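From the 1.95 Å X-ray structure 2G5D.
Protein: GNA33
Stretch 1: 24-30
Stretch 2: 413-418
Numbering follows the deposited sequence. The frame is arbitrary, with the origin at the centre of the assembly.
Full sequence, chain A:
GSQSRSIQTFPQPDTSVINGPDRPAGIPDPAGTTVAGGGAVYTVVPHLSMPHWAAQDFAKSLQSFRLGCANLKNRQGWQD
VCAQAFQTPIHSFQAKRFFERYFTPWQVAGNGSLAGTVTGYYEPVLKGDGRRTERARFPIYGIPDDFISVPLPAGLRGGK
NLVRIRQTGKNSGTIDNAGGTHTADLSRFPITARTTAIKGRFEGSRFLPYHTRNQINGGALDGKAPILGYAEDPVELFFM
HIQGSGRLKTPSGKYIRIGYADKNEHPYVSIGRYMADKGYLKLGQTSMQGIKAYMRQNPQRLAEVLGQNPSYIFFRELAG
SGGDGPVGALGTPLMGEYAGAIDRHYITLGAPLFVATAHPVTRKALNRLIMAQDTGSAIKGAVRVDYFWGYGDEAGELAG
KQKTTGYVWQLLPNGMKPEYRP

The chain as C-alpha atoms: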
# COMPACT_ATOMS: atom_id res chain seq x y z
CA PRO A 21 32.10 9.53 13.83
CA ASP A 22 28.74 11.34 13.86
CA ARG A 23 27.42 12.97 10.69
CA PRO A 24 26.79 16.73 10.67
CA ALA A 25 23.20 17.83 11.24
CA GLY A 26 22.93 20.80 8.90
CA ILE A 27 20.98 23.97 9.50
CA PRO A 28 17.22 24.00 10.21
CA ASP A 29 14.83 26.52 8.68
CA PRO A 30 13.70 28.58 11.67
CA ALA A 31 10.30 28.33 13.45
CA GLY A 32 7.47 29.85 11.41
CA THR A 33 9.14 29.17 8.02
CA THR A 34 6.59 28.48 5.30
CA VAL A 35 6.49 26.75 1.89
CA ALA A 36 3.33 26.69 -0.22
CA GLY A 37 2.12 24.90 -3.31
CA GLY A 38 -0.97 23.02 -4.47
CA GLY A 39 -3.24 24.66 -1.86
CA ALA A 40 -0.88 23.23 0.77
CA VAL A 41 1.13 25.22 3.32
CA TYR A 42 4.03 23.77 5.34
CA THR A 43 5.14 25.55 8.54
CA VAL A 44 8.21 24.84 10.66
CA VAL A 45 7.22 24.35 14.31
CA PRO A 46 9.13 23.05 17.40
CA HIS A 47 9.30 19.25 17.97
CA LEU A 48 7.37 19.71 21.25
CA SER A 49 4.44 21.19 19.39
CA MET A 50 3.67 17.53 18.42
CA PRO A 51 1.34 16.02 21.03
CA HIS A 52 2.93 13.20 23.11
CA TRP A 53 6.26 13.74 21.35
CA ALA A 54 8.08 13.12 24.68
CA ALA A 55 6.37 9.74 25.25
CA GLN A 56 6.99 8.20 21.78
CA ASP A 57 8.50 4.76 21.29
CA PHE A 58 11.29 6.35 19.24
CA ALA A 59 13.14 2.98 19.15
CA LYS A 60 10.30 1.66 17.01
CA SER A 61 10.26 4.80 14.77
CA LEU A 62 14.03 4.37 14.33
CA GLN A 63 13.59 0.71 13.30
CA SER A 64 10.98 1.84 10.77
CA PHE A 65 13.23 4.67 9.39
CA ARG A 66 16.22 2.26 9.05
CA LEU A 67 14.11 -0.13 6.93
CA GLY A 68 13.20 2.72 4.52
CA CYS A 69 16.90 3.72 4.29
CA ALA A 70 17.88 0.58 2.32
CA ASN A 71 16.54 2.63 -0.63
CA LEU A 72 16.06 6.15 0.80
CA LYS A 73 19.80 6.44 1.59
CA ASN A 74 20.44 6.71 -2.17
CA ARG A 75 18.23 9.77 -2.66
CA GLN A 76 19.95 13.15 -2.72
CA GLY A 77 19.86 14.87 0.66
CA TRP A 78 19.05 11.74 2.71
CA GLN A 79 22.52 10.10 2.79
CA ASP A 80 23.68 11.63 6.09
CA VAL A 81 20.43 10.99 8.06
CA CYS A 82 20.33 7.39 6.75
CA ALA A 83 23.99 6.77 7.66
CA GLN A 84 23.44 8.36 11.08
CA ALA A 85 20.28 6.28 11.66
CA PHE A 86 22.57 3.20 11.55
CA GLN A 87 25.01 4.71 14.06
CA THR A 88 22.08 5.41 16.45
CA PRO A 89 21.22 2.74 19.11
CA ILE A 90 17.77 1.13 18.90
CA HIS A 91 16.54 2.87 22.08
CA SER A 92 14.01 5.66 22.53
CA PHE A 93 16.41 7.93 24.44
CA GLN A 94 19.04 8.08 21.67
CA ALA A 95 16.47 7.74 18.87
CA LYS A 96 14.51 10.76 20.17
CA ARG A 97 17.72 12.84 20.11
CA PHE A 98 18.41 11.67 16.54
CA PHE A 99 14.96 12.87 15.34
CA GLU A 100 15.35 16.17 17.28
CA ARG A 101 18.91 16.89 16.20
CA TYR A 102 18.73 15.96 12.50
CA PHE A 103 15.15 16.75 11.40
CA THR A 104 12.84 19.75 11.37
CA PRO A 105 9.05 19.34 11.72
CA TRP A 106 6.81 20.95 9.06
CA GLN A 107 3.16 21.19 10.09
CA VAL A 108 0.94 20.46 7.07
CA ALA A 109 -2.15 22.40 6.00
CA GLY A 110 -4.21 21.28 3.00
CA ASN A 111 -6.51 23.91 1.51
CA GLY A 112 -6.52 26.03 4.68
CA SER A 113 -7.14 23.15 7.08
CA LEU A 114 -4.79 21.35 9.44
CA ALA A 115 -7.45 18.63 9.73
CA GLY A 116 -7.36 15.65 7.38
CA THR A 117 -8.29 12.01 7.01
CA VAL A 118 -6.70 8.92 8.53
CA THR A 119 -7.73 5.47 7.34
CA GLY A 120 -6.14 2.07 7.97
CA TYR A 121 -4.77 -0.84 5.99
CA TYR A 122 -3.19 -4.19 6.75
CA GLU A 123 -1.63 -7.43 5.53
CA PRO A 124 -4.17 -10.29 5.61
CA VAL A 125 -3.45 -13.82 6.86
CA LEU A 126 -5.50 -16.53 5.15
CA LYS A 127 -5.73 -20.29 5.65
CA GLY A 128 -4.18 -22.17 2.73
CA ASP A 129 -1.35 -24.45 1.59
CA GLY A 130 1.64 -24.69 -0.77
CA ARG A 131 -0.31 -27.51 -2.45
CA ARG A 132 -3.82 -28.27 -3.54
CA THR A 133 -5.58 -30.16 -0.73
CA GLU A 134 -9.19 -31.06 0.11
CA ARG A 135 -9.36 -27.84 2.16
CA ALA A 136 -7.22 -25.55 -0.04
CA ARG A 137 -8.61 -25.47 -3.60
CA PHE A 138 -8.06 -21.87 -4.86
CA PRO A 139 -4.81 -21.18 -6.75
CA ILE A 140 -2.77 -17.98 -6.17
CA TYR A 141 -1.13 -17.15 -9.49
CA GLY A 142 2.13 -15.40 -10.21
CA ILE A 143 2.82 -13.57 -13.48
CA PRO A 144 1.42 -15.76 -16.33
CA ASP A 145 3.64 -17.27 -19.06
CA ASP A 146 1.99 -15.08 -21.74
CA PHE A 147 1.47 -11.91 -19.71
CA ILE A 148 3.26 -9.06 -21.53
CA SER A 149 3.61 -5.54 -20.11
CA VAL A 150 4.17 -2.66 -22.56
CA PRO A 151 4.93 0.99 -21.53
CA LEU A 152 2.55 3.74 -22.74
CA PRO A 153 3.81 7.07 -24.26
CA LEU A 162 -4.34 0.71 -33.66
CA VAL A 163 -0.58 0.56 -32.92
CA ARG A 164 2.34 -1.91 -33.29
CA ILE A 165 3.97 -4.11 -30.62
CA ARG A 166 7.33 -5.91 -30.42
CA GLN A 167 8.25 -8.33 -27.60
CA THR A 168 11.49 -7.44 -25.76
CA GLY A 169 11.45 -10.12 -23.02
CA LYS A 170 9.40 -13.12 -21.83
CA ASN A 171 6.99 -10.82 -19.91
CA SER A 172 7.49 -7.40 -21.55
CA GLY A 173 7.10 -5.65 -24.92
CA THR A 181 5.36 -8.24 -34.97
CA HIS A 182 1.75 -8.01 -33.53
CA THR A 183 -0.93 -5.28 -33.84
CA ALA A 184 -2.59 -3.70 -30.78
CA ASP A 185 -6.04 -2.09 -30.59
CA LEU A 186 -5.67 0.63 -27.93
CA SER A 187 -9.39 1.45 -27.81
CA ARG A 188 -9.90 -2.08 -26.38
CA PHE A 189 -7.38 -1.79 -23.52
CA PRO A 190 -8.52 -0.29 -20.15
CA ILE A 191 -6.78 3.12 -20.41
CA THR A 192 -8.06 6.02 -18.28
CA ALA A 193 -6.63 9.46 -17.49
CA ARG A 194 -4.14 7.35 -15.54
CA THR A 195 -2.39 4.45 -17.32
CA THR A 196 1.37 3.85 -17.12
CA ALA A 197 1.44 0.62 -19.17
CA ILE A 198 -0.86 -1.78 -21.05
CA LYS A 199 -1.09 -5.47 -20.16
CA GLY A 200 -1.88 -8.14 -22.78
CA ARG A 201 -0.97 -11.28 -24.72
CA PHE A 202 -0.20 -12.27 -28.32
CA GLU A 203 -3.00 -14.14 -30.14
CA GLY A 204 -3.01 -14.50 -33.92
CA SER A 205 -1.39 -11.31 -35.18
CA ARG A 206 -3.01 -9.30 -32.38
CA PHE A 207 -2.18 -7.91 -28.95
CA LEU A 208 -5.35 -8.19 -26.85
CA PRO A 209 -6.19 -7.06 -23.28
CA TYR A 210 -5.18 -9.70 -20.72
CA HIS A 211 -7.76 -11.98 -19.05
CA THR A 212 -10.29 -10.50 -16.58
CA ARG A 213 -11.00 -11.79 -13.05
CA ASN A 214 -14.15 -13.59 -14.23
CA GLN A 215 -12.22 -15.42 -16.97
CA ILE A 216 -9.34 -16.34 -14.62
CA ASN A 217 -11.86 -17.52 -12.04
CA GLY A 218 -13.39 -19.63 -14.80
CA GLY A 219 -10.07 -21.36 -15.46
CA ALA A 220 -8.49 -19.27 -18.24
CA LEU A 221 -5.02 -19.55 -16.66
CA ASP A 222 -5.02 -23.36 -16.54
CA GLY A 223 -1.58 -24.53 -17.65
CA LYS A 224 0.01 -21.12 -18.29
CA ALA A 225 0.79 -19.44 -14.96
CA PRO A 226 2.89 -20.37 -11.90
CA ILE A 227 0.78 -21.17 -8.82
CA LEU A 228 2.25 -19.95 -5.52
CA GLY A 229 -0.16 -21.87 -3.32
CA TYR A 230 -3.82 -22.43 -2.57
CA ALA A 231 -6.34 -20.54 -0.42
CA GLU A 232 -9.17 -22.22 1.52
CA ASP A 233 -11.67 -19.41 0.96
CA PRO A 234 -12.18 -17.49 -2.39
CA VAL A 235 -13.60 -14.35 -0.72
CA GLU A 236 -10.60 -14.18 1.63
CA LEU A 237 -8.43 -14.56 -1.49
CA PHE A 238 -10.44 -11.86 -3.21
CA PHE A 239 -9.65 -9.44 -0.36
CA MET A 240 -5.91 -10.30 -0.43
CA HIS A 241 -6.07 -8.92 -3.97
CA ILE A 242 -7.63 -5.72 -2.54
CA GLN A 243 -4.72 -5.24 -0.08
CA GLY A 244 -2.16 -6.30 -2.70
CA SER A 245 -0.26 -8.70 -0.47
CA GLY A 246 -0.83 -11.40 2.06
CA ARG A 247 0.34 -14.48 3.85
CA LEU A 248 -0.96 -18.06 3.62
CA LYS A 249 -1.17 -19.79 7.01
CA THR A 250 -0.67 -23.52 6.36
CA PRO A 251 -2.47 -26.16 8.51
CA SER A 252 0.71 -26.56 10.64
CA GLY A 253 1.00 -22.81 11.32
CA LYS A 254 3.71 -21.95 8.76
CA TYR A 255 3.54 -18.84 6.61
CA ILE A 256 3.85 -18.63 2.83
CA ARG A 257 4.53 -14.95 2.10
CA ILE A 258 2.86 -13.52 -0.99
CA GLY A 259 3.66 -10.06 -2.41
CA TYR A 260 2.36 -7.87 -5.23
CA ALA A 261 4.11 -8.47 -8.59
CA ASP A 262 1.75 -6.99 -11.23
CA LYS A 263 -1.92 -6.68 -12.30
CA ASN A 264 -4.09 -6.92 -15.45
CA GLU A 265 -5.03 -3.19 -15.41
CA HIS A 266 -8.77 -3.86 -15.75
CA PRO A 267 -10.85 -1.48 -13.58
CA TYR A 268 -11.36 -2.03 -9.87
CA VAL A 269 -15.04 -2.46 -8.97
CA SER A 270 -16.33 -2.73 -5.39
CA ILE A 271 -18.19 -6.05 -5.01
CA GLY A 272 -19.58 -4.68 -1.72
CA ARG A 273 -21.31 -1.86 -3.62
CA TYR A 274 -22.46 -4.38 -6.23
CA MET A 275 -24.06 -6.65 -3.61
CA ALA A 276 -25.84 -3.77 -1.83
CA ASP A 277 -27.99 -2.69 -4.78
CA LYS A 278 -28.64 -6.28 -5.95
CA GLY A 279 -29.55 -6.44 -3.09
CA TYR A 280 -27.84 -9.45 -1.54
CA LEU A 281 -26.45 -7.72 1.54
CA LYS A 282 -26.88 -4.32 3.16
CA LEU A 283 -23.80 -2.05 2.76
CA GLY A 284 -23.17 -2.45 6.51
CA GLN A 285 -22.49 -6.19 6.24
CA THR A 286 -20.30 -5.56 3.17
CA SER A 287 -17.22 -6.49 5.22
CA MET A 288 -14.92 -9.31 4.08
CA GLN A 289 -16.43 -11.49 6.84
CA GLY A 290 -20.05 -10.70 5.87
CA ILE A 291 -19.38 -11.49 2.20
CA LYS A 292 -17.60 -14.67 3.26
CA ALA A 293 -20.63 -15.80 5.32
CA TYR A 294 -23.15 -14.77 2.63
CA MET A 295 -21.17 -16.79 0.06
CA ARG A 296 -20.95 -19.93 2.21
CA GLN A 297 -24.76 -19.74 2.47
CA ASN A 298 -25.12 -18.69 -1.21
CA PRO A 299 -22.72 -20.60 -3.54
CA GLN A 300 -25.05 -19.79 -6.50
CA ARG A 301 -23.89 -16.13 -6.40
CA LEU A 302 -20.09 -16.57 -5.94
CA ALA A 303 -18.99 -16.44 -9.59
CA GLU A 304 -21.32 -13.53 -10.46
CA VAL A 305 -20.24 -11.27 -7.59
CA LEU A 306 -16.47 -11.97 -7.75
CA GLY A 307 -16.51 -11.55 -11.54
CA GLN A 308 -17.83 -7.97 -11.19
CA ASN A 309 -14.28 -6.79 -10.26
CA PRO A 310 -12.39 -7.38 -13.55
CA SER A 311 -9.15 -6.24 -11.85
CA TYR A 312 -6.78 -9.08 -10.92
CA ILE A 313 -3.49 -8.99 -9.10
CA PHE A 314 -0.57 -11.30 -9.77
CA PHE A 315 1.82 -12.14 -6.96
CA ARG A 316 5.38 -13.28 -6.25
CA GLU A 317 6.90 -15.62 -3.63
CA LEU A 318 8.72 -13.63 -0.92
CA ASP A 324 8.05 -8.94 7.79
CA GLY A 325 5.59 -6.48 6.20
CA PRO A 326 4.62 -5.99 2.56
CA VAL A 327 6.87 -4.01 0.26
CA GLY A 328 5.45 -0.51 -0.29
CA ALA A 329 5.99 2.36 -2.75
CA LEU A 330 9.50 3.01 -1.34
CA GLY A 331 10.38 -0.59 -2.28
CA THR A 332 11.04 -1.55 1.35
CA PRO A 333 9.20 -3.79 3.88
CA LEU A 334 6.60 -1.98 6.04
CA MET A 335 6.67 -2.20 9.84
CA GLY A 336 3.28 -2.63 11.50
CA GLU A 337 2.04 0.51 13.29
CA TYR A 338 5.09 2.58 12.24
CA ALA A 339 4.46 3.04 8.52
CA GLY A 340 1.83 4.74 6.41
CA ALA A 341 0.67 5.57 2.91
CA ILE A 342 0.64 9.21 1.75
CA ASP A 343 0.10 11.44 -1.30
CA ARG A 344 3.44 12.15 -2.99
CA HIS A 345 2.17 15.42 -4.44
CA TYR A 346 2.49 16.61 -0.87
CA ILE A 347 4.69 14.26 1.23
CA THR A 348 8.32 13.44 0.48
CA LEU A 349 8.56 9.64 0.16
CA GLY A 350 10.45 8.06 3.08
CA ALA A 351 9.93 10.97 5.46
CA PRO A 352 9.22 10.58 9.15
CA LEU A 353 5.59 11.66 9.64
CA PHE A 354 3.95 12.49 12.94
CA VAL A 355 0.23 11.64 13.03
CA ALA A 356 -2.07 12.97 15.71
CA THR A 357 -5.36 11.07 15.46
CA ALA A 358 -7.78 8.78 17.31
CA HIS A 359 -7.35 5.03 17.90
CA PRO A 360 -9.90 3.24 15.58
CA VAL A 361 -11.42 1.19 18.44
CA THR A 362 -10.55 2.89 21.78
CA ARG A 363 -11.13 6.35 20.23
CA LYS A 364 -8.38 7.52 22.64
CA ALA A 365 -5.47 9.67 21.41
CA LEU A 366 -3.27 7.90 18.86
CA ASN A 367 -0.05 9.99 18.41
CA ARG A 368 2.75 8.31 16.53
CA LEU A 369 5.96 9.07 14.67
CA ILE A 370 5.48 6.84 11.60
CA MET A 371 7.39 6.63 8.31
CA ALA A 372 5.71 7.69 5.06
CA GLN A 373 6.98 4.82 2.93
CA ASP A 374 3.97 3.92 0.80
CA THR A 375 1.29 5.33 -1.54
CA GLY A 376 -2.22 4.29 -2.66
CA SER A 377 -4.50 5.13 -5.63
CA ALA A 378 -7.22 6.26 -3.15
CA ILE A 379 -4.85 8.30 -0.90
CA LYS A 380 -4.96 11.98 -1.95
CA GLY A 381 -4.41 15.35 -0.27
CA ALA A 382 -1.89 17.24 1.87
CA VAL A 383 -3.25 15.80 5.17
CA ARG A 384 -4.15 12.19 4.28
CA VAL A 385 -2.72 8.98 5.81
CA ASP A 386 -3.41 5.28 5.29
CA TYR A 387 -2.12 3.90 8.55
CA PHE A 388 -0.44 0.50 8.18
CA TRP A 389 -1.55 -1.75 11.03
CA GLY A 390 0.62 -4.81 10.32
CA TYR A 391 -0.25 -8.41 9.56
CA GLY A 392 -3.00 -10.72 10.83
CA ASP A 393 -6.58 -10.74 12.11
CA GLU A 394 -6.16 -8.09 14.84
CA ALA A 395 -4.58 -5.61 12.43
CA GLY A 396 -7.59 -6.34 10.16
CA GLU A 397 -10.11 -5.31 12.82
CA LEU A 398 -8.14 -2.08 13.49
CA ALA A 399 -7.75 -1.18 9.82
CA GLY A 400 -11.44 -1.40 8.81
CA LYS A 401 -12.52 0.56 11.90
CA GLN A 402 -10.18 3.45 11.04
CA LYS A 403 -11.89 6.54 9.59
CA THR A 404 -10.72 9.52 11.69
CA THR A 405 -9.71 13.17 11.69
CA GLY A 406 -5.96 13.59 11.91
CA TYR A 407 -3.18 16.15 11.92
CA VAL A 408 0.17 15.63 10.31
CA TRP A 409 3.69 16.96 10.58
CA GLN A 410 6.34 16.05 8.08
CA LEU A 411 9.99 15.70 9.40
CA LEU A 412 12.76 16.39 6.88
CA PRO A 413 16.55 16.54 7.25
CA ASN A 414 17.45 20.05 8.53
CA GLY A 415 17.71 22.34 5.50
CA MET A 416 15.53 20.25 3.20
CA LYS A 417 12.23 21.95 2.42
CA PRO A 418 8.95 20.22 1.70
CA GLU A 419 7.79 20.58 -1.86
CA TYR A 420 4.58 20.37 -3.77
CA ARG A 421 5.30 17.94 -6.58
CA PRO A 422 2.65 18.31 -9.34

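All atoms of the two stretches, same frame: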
# COMPACT_ATOMS: atom_id res chain seq x y z
N PRO A 24 27.28 15.40 10.29
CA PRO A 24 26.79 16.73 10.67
C PRO A 24 25.27 16.87 10.49
O PRO A 24 24.69 16.23 9.61
CB PRO A 24 27.55 17.67 9.72
CG PRO A 24 27.91 16.83 8.54
CD PRO A 24 28.06 15.42 9.04
N ALA A 25 24.64 17.69 11.32
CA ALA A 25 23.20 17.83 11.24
C ALA A 25 22.72 18.79 10.15
O ALA A 25 21.65 18.61 9.58
CB ALA A 25 22.61 18.22 12.58
N GLY A 26 23.48 19.83 9.85
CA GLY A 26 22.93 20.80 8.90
C GLY A 26 21.87 21.70 9.53
O GLY A 26 21.31 21.39 10.58
N ILE A 27 21.60 22.81 8.86
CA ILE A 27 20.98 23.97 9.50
C ILE A 27 19.47 24.03 9.29
O ILE A 27 19.02 24.07 8.15
CB ILE A 27 21.67 25.26 8.99
CG1 ILE A 27 23.17 25.20 9.30
CG2 ILE A 27 21.01 26.54 9.59
CD1 ILE A 27 24.02 26.00 8.35
N PRO A 28 18.68 24.00 10.38
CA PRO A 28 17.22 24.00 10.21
C PRO A 28 16.66 25.37 9.80
O PRO A 28 17.17 26.41 10.23
CB PRO A 28 16.69 23.62 11.60
CG PRO A 28 17.85 23.58 12.52
CD PRO A 28 19.09 23.97 11.80
N ASP A 29 15.65 25.35 8.93
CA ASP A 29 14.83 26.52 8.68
C ASP A 29 14.20 26.90 10.01
O ASP A 29 13.80 26.01 10.78
CB ASP A 29 13.79 26.21 7.60
CG ASP A 29 14.43 25.96 6.24
OD1 ASP A 29 15.10 26.86 5.74
OD2 ASP A 29 14.28 24.86 5.68
N PRO A 30 14.17 28.21 10.33
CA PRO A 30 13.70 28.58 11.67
C PRO A 30 12.17 28.49 11.84
O PRO A 30 11.43 28.40 10.86
CB PRO A 30 14.21 30.00 11.84
CG PRO A 30 14.39 30.53 10.45
CD PRO A 30 14.61 29.37 9.54
N PRO A 413 15.19 16.17 6.84
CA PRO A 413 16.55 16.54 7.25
C PRO A 413 16.72 18.06 7.28
O PRO A 413 16.33 18.74 6.31
CB PRO A 413 17.42 15.91 6.16
CG PRO A 413 16.61 14.72 5.71
CD PRO A 413 15.19 15.16 5.76
N ASN A 414 17.26 18.60 8.39
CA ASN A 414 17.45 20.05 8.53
C ASN A 414 17.99 20.67 7.25
O ASN A 414 19.02 20.23 6.74
CB ASN A 414 18.46 20.36 9.63
CG ASN A 414 18.06 19.84 10.97
OD1 ASN A 414 16.89 19.73 11.29
ND2 ASN A 414 19.06 19.55 11.80
N GLY A 415 17.30 21.70 6.74
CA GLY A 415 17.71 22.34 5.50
C GLY A 415 16.89 21.94 4.30
O GLY A 415 16.71 22.73 3.37
N MET A 416 16.37 20.72 4.30
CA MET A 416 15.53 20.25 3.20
C MET A 416 14.09 20.75 3.39
O MET A 416 13.46 20.54 4.43
CB MET A 416 15.59 18.73 3.09
CG MET A 416 14.68 18.14 2.01
SD MET A 416 14.41 16.37 2.17
CE MET A 416 16.05 15.74 1.84
N LYS A 417 13.57 21.41 2.36
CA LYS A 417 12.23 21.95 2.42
C LYS A 417 11.24 20.95 1.86
O LYS A 417 11.59 20.12 1.02
CB LYS A 417 12.16 23.31 1.70
CG LYS A 417 12.81 24.44 2.53
CD LYS A 417 12.31 25.81 2.15
CE LYS A 417 13.35 26.56 1.35
NZ LYS A 417 14.47 26.94 2.23
N PRO A 418 9.99 21.00 2.35
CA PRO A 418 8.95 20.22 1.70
C PRO A 418 8.66 20.84 0.33
O PRO A 418 9.03 21.98 0.04
CB PRO A 418 7.78 20.36 2.66
CG PRO A 418 8.01 21.65 3.34
CD PRO A 418 9.47 21.80 3.46
O HOH W 1 14.79 22.89 7.74

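Nearly 390 residues apart in sequence, the two stretches meet over a small interface that buries 309 Å² in total, both sides summed. No backbone-to-backbone hydrogen bond joins the stretches; the touching parts run 42° apart, and the direct polar links are one hydrogen bond and one salt bridge. The nearest pair of CA atoms is Pro-28 CA and Asn-414 CA, 4.3 Å apart.

Asn-414 is the centre of the contact, with 95 Å² covered by the other stretch. Its CA-to-CB bond points toward stretch 1, and chi1 of -60° (m) with chi2 of -30° brings the amide alongside Ala-25, Gly-26 and Pro-28. The one direct hydrogen bond across the stretches runs from Asn-414 ND2 to Gly-26 O, 3.2 Å long with an N-H...O angle of 136°, so it is appreciably bent. Asn-414 OD1 is satisfied elsewhere in the structure, where ND2 also has a partner. The carbon flank of the residue is used too: Asn-414 CB packs 3.7 Å from Pro-28 N, which, as a proline nitrogen, has no hydrogen to donate.

The turn from Pro-413 to Met-416 is type II and is closed by Met-416 N to Pro-413 O at 2.8 Å. Its third residue, Gly-415, has phi/psi of 102/-30, where a CB would be jammed against the carbonyl oxygen of the preceding residue; an ideal CB would also lie 3.6 Å from Ile-27 O. Gly-26, at 76/162, meets the same backbone restriction, and an ideal CB there would fall 3.4 Å from Asn-414 O.

Distance alone would suggest a bond between Gly-415 N and Ile-27 O, 3.3 Å apart, but the angle is poor. Gly-415 N instead donates to water 1, whose oxygen lies 3.0 Å away. The same water oxygen accepts from Asp-29 N at 2.9 Å and donates to Asp-29 OD2, also at 2.9 Å. One solvent molecule thus satisfies a backbone NH from each stretch and ties both to a carboxylate.

Asp-29 has its CA-to-CB bond sideways, yet the end of its side chain comes nearer, with chi1 at -67° (m). Besides the water contact of OD2, its OD1 forms a salt bridge with Lys-417 NZ at 3.6 Å. Lys-417 also starts sideways and reaches inward at its end; chi3 of -105° lies between wells. Its aliphatic portion contributes as well, with Lys-417 CG 3.5 Å from Asp-29 OD2. The CA-to-CB bond of Ile-27 points away, and its side chain comes no nearer than 5.9 Å to stretch 2, so the backbone makes the contact, Ile-27 O lying 3.7 Å from Asn-414 C.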